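Local coordinates for protein E (Haemophilus influenzae, PDB 3ZH5) that acts as a multifunctional adhesin, binding host epithelial cells and the host proteins vitronectin, laminin and plasminogen, which aids serum resistance and immune evasion, at residues A76-T81 with N118-I123; E30-D35 with A125-A130; G15-V20 with Y25-E30. All coordinates share one frame; numbering follows the deposited sequence.

Interaction 1 of 3, residues A76-T81 with N118-I123; sequences ANYHLT and NAAQII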
# COMPACT_ATOMS: atom_id res chain seq x y z
N ALA A 76 9.22 10.60 -12.05
CA ALA A 76 9.38 11.51 -13.20
C ALA A 76 8.05 11.68 -14.00
O ALA A 76 7.82 12.71 -14.62
CB ALA A 76 10.48 11.00 -14.12
N ASN A 77 7.21 10.66 -14.00
CA ASN A 77 5.95 10.72 -14.76
C ASN A 77 4.76 10.27 -13.95
O ASN A 77 3.65 10.19 -14.47
CB ASN A 77 6.07 9.92 -16.06
CG ASN A 77 6.47 8.46 -15.83
OD1 ASN A 77 6.39 7.93 -14.72
ND2 ASN A 77 6.89 7.80 -16.91
N TYR A 78 4.98 10.00 -12.67
CA TYR A 78 3.92 9.54 -11.77
C TYR A 78 3.18 8.30 -12.32
O TYR A 78 1.97 8.14 -12.12
CB TYR A 78 2.95 10.69 -11.46
CG TYR A 78 3.34 11.59 -10.29
CD1 TYR A 78 4.64 11.98 -10.09
CD2 TYR A 78 2.37 12.06 -9.39
CE1 TYR A 78 5.00 12.79 -9.02
CE2 TYR A 78 2.71 12.87 -8.33
CZ TYR A 78 4.03 13.24 -8.15
OH TYR A 78 4.40 14.03 -7.10
N HIS A 79 3.92 7.38 -12.95
CA HIS A 79 3.40 6.04 -13.18
C HIS A 79 3.56 5.23 -11.93
O HIS A 79 4.64 5.25 -11.29
CB HIS A 79 4.15 5.33 -14.32
CG HIS A 79 3.85 5.88 -15.68
ND1 HIS A 79 4.41 5.36 -16.84
CD2 HIS A 79 3.09 6.93 -16.07
CE1 HIS A 79 4.01 6.07 -17.88
NE2 HIS A 79 3.20 7.03 -17.43
N LEU A 80 2.52 4.48 -11.60
CA LEU A 80 2.46 3.67 -10.39
C LEU A 80 2.05 2.29 -10.83
O LEU A 80 0.96 2.12 -11.40
CB LEU A 80 1.38 4.17 -9.43
CG LEU A 80 1.41 3.45 -8.07
CD1 LEU A 80 2.66 3.84 -7.31
CD2 LEU A 80 0.27 3.83 -7.19
N THR A 81 2.91 1.30 -10.61
CA THR A 81 2.60 -0.10 -10.93
C THR A 81 2.21 -0.87 -9.69
O THR A 81 2.88 -0.81 -8.63
CB THR A 81 3.85 -0.73 -11.57
OG1 THR A 81 4.26 0.10 -12.68
CG2 THR A 81 3.61 -2.17 -11.98
N ASN A 118 -1.39 11.43 -3.45
CA ASN A 118 -0.80 11.94 -2.20
C ASN A 118 0.41 11.14 -1.78
O ASN A 118 1.43 11.70 -1.30
CB ASN A 118 -1.88 11.96 -1.07
CG ASN A 118 -1.38 12.53 0.27
OD1 ASN A 118 -1.50 11.87 1.32
ND2 ASN A 118 -0.87 13.79 0.26
N ALA A 119 0.32 9.83 -1.98
CA ALA A 119 1.44 8.97 -1.67
C ALA A 119 2.64 9.37 -2.51
O ALA A 119 3.73 9.49 -1.99
CB ALA A 119 1.13 7.51 -1.90
N ALA A 120 2.43 9.59 -3.81
CA ALA A 120 3.52 9.93 -4.71
C ALA A 120 4.13 11.31 -4.38
O ALA A 120 5.36 11.47 -4.41
CB ALA A 120 3.07 9.86 -6.14
N GLN A 121 3.30 12.28 -4.04
CA GLN A 121 3.83 13.59 -3.62
C GLN A 121 4.73 13.43 -2.42
O GLN A 121 5.79 14.06 -2.33
CB GLN A 121 2.68 14.56 -3.26
CG GLN A 121 1.75 14.75 -4.41
CD GLN A 121 1.90 16.11 -5.07
OE1 GLN A 121 1.17 17.07 -4.73
NE2 GLN A 121 2.84 16.22 -6.02
N ILE A 122 4.31 12.61 -1.46
CA ILE A 122 5.10 12.44 -0.25
C ILE A 122 6.36 11.67 -0.54
O ILE A 122 7.45 12.06 -0.10
CB ILE A 122 4.33 11.70 0.79
CG1 ILE A 122 3.12 12.58 1.23
CG2 ILE A 122 5.19 11.39 2.03
CD1 ILE A 122 2.16 11.94 2.23
N ILE A 123 6.23 10.57 -1.27
CA ILE A 123 7.41 9.73 -1.51
C ILE A 123 8.43 10.50 -2.33
O ILE A 123 9.62 10.53 -1.98
CB ILE A 123 7.07 8.41 -2.18
CG1 ILE A 123 6.52 7.45 -1.16
CG2 ILE A 123 8.37 7.74 -2.77
CD1 ILE A 123 5.75 6.34 -1.80
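Tyr-78 OH takes a hydrogen bond from Gln-121 NE2 at 2.9 Å, nearly straight at 167° about the hydrogen, and with it a loop just ahead of strand 79-88 is fastened to helix 115-128, the helix that packs against the antiparallel sheet of protein E. The hydroxyl lies almost in the plane of the Gln-121 amide, so an amide N-H points squarely at it, while the amide plane stands 74° from that of the tyrosine ring. Gln-121 gets there by a bend: CG lies anti to its carbonyl carbon and chi2, at -107°, turns the chain so that the amide NH2 reaches the hydroxyl at the ring's edge. Nearer the backbone, Gln-121 CA is 3.6 Å from Tyr-78 OH. The preceding helix residue supplies the apolar half. Ala-120 points its methyl at one face of the Tyr-78 ring, CB lying 4.0 Å from the ring centroid in a CH-pi contact displaced toward the rim on the CE2 side. The ring is thus held by a methyl over its face and an amide at its edge, and Tyr-117, a turn earlier on the helix, also meets it. Ala-120 also touches Leu-73 of strand 64-74, which Leu-80 touches as well. The backbone of Tyr-78 has positive phi, and the loop around it is shaped by an Asx turn: Asn-77 OD1 accepts from His-79 N at 3.1 Å, the donor lying above the carbonyl plane, while Asn-77 ND2 sits over the centre of the imidazole ring of His-79.

Interaction 2 of 3, residues E30-D35 with A125-A130; sequences ESIWVD and ANYGKA. With EDO (1,2-ethanediol), chain C.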
# COMPACT_ATOMS: atom_id res chain seq x y z
N GLU A 30 9.25 1.71 6.04
CA GLU A 30 10.39 0.82 6.19
C GLU A 30 10.65 0.03 4.92
O GLU A 30 11.81 -0.34 4.63
CB GLU A 30 10.15 -0.13 7.37
CG GLU A 30 11.35 -1.00 7.77
CD GLU A 30 11.56 -2.18 6.83
OE1 GLU A 30 10.62 -2.50 6.06
OE2 GLU A 30 12.67 -2.78 6.84
N SER A 31 9.58 -0.22 4.17
CA SER A 31 9.61 -1.00 2.93
C SER A 31 10.14 -0.28 1.69
O SER A 31 10.34 -0.92 0.63
CB SER A 31 8.18 -1.48 2.63
OG SER A 31 7.39 -0.47 2.05
N ILE A 32 10.45 1.00 1.80
CA ILE A 32 10.82 1.82 0.63
C ILE A 32 12.22 1.45 0.11
O ILE A 32 13.18 1.33 0.88
CB ILE A 32 10.75 3.34 0.98
CG1 ILE A 32 9.30 3.72 1.21
CG2 ILE A 32 11.42 4.22 -0.10
CD1 ILE A 32 9.03 5.13 1.71
N TRP A 33 12.31 1.25 -1.20
CA TRP A 33 13.61 0.96 -1.87
C TRP A 33 13.73 1.88 -3.06
O TRP A 33 12.87 1.88 -3.95
CB TRP A 33 13.67 -0.44 -2.37
CG TRP A 33 14.97 -0.72 -3.00
CD1 TRP A 33 16.17 -0.71 -2.37
CD2 TRP A 33 15.23 -1.02 -4.38
NE1 TRP A 33 17.18 -1.01 -3.26
CE2 TRP A 33 16.62 -1.20 -4.51
CE3 TRP A 33 14.42 -1.17 -5.52
CZ2 TRP A 33 17.21 -1.53 -5.71
CZ3 TRP A 33 15.02 -1.50 -6.72
CH2 TRP A 33 16.41 -1.67 -6.82
N VAL A 34 14.76 2.71 -3.07
CA VAL A 34 14.98 3.59 -4.21
C VAL A 34 15.92 2.86 -5.15
O VAL A 34 16.96 2.43 -4.72
CB VAL A 34 15.60 4.90 -3.78
CG1 VAL A 34 15.98 5.75 -5.00
CG2 VAL A 34 14.62 5.67 -2.87
N ASP A 35 15.54 2.71 -6.42
CA ASP A 35 16.35 2.00 -7.43
C ASP A 35 17.74 2.60 -7.62
O ASP A 35 17.89 3.84 -7.74
CB ASP A 35 15.58 2.01 -8.78
CG ASP A 35 16.20 1.11 -9.83
OD1 ASP A 35 17.12 1.55 -10.54
OD2 ASP A 35 15.67 0.00 -10.02
N ALA A 125 8.80 13.75 -2.82
CA ALA A 125 9.39 14.84 -2.06
C ALA A 125 10.51 14.38 -1.13
O ALA A 125 11.46 15.14 -0.91
CB ALA A 125 8.32 15.55 -1.24
N ASN A 126 10.37 13.21 -0.52
CA ASN A 126 11.35 12.82 0.50
C ASN A 126 12.44 11.84 0.02
O ASN A 126 13.49 11.78 0.65
CB ASN A 126 10.66 12.27 1.73
CG ASN A 126 9.87 13.37 2.49
OD1 ASN A 126 10.36 13.97 3.44
ND2 ASN A 126 8.65 13.64 2.02
N TYR A 127 12.15 11.11 -1.05
CA TYR A 127 13.03 10.05 -1.55
C TYR A 127 13.46 10.26 -3.00
O TYR A 127 14.58 9.89 -3.37
CB TYR A 127 12.34 8.70 -1.40
CG TYR A 127 12.01 8.28 0.02
CD1 TYR A 127 10.86 8.75 0.66
CD2 TYR A 127 12.85 7.42 0.71
CE1 TYR A 127 10.55 8.35 1.92
CE2 TYR A 127 12.54 7.01 2.00
CZ TYR A 127 11.40 7.49 2.60
OH TYR A 127 11.09 7.10 3.88
N GLY A 128 12.59 10.85 -3.82
CA GLY A 128 12.92 11.29 -5.17
C GLY A 128 13.77 12.55 -5.14
O GLY A 128 14.46 12.90 -6.11
N LYS A 129 13.69 13.28 -4.03
CA LYS A 129 14.68 14.29 -3.68
C LYS A 129 14.67 15.56 -4.54
O LYS A 129 15.68 16.29 -4.59
CB LYS A 129 16.07 13.64 -3.69
CG LYS A 129 16.39 12.87 -2.42
CD LYS A 129 17.36 13.66 -1.58
CE LYS A 129 16.78 15.02 -1.18
NZ LYS A 129 17.51 15.58 -0.03
N ALA A 130 13.54 15.87 -5.17
CA ALA A 130 13.50 16.98 -6.12
C ALA A 130 12.41 18.01 -5.82
O ALA A 130 11.46 17.76 -5.08
CB ALA A 130 13.36 16.45 -7.55
C1 EDO C . 11.54 -1.05 -12.27
O1 EDO C . 11.23 -0.51 -13.56
C2 EDO C . 12.90 -0.54 -11.77
O2 EDO C . 12.98 -0.53 -10.33
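Ile-32 lies across the Tyr-127 ring at about a right angle, laying two methyl groups on the same aromatic face. CD1 is the nearer to the phenol end, 3.5 Å from Tyr-127 CZ, and makes a CH-pi contact with the ring centroid at 3.9 Å. CG2 covers the neighbouring side of the ring, 3.6 Å from Tyr-127 CD2 and offset toward the rim. The two branches can share the ring because CG2 is anti to the backbone N of Ile-32 while CG1 is anti to the carbonyl carbon (chi1 -68°), which spreads them over the tyrosine. Val-34, the next residue to face the helix along the strand, meets the root of the same side chain: its CG2 is 4.1 Å from Tyr-127 CB, a looser touch made at a slant to the ring. Tyr-127 CG, anti to its own carbonyl carbon, carries the ring off the helix end toward the strand, and its OH has a weak hydrogen bond with Ser-29 OG, where the chain turns its corner between the two parts of strand 25-34.

Trp-33, between the two aliphatic residues, points the other way and meets His-43 edge-to-face. A 1,2-ethanediol, probably from the crystallisation liquor, gives a hydrogen bond from O2 to Asp-35 OD2 at 2.8 Å and is also bound by His-43 NE2. On the helix-facing side, Ile-32 also packs against Val-42 and Phe-44 of strand 41-50. This is surface packing of a helix end on a sheet: alternate strand residues turn their aliphatic side chains to one aromatic residue in the last, pi-type turn of helix 115-128.

Interaction 3 of 3, residues G15-V20 with Y25-E30; sequences GYIRLV and YYIDSE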
# COMPACT_ATOMS: atom_id res chain seq x y z
N GLY A 15 6.61 4.49 11.51
CA GLY A 15 7.02 4.31 10.14
C GLY A 15 5.91 4.26 9.10
O GLY A 15 6.18 4.27 7.91
N TYR A 16 4.65 4.18 9.53
CA TYR A 16 3.54 4.14 8.57
C TYR A 16 3.06 5.57 8.37
O TYR A 16 2.92 6.32 9.31
CB TYR A 16 2.41 3.24 9.07
CG TYR A 16 2.78 1.79 8.98
CD1 TYR A 16 3.68 1.23 9.88
CD2 TYR A 16 2.26 0.98 7.97
CE1 TYR A 16 4.05 -0.11 9.78
CE2 TYR A 16 2.63 -0.35 7.86
CZ TYR A 16 3.52 -0.90 8.77
OH TYR A 16 3.89 -2.22 8.67
N ILE A 17 2.85 5.92 7.12
CA ILE A 17 2.50 7.23 6.73
C ILE A 17 1.03 7.17 6.27
O ILE A 17 0.70 6.48 5.30
CB ILE A 17 3.35 7.76 5.61
CG1 ILE A 17 4.86 7.68 5.94
CG2 ILE A 17 2.94 9.19 5.28
CD1 ILE A 17 5.72 8.19 4.81
N ARG A 18 0.16 7.89 6.95
CA ARG A 18 -1.26 7.84 6.61
C ARG A 18 -1.54 8.77 5.44
O ARG A 18 -0.99 9.85 5.34
CB ARG A 18 -2.08 8.22 7.85
CG ARG A 18 -3.56 8.37 7.66
CD ARG A 18 -4.16 8.80 9.01
NE ARG A 18 -4.42 7.64 9.85
CZ ARG A 18 -4.36 7.63 11.17
NH1 ARG A 18 -4.01 8.73 11.84
NH2 ARG A 18 -4.62 6.51 11.83
N LEU A 19 -2.38 8.32 4.51
CA LEU A 19 -2.63 9.13 3.34
C LEU A 19 -3.90 9.93 3.48
O LEU A 19 -4.80 9.59 4.24
CB LEU A 19 -2.75 8.25 2.09
CG LEU A 19 -1.43 7.49 1.91
CD1 LEU A 19 -1.39 6.68 0.64
CD2 LEU A 19 -0.24 8.48 1.96
N VAL A 20 -3.97 10.97 2.68
CA VAL A 20 -5.19 11.76 2.54
C VAL A 20 -6.29 10.91 1.88
O VAL A 20 -6.03 10.03 1.06
CB VAL A 20 -4.86 13.03 1.72
CG1 VAL A 20 -6.09 13.64 1.12
CG2 VAL A 20 -4.13 14.01 2.58
N TYR A 25 -5.35 3.91 4.92
CA TYR A 25 -4.43 3.56 3.84
C TYR A 25 -3.09 4.18 4.20
O TYR A 25 -3.05 5.37 4.53
CB TYR A 25 -4.94 4.14 2.51
CG TYR A 25 -4.31 3.53 1.28
CD1 TYR A 25 -2.99 3.76 0.99
CD2 TYR A 25 -5.05 2.75 0.39
CE1 TYR A 25 -2.39 3.20 -0.14
CE2 TYR A 25 -4.48 2.20 -0.74
CZ TYR A 25 -3.14 2.43 -1.01
OH TYR A 25 -2.54 1.89 -2.12
N TYR A 26 -2.03 3.39 4.18
CA TYR A 26 -0.71 3.86 4.63
C TYR A 26 0.42 3.47 3.66
O TYR A 26 0.31 2.51 2.89
CB TYR A 26 -0.34 3.23 5.97
CG TYR A 26 -1.32 3.44 7.09
CD1 TYR A 26 -2.45 2.63 7.22
CD2 TYR A 26 -1.11 4.45 8.03
CE1 TYR A 26 -3.38 2.84 8.28
CE2 TYR A 26 -2.03 4.65 9.08
CZ TYR A 26 -3.13 3.83 9.20
OH TYR A 26 -4.04 4.05 10.25
N ILE A 27 1.51 4.21 3.71
CA ILE A 27 2.79 3.77 3.11
C ILE A 27 3.61 3.16 4.23
O ILE A 27 3.68 3.73 5.31
CB ILE A 27 3.60 4.96 2.60
CG1 ILE A 27 2.88 5.62 1.43
CG2 ILE A 27 5.05 4.53 2.22
CD1 ILE A 27 3.37 6.99 1.19
N ASP A 28 4.19 1.99 4.01
CA ASP A 28 5.03 1.40 5.02
C ASP A 28 6.40 1.96 4.71
O ASP A 28 7.06 1.58 3.71
CB ASP A 28 4.93 -0.12 5.02
CG ASP A 28 6.01 -0.81 5.86
OD1 ASP A 28 6.83 -0.12 6.52
OD2 ASP A 28 6.01 -2.07 5.89
N SER A 29 6.83 2.89 5.57
CA SER A 29 8.03 3.68 5.31
C SER A 29 9.27 2.78 5.26
O SER A 29 10.20 3.03 4.49
CB SER A 29 8.18 4.76 6.39
OG SER A 29 9.02 5.79 5.94
N GLU A 30 9.25 1.71 6.04
CA GLU A 30 10.39 0.82 6.19
C GLU A 30 10.65 0.03 4.92
O GLU A 30 11.81 -0.34 4.63
CB GLU A 30 10.15 -0.13 7.37
CG GLU A 30 11.35 -1.00 7.77
CD GLU A 30 11.56 -2.18 6.83
OE1 GLU A 30 10.62 -2.50 6.06
OE2 GLU A 30 12.67 -2.78 6.84
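Ile-17 and Ile-27 form a hydrogen-bonded antiparallel pair: Ile-17 N donates to Ile-27 O at 3.0 Å, and Ile-27 N returns a bond to Ile-17 O at 2.9 Å. Leu-19 N extends this ladder to Tyr-25 O. On the face with the two isoleucines, Ile-17 CB and Ile-27 CB meet at 4.1 Å. Leu-19 spreads its branches, CD1 against Tyr-25 CD1 and CD2 against Ile-27 CD1.

The other face carries Tyr-16, Arg-18, Tyr-26 and Asp-28, from two non-hydrogen-bonded pairs. Tyr-26 CB sits at the edge of the Tyr-16 ring, and the two tyrosines cross at about a right angle. Asp-28 stacks its carboxylate on a face of the Tyr-16 ring, the planes only 20° apart, with Asp-28 CB 3.7 Å from Tyr-16 CE2. Arg-18 runs alongside Tyr-26; its chain is extended until it bends at chi3 (-85°), bringing NH2 to Tyr-26 OH at 3.0 Å, with the hydroxyl 26° out of the guanidinium plane.

A second shell fixes these groups. Arg-18 NH2 also donates to Thr-10 O and NE to Val-23 O, while Asp-28 OD2 forms a salt bridge with Arg-68 NH1, which would probably stabilise the carboxylate's negative charge. Asp-28 OD1 accepts from Glu-30 N at 3.1 Å, an Asx turn where the strand reaches its corner.

Strands 16-19 and 25-34 thus make a beta hairpin: Trp-92 meets the rings of Tyr-16 and Tyr-26 on one face, Leu-19 packs on helix 115-128 on the other, and strand 41-50 continues the sheet beyond Tyr-26 and Asp-28.

Overall arrangement
From the N terminus, interaction 3 closes first, a short hairpin loop between 15-20 and 25-30. Past its second strand the chain turns a corner through the shared Glu-30 into 30-35, where interaction 2 opens; that loop spans 89 residues and closes only at 125-130. Interaction 1, joining 76-81 to 118-123, opens and closes within this span, so the two nest, whereas interaction 3 precedes both. Interactions 1 and 2 fasten successive parts of helix 115-128 to the loop that leads into strand 79-88 and to the later part of strand 25-34. The hairpin meets the same helix: Asn-118 OD1 probably accepts a hydrogen bond from Val-20 N, and Ala-119 packs on Leu-19 and Ile-27.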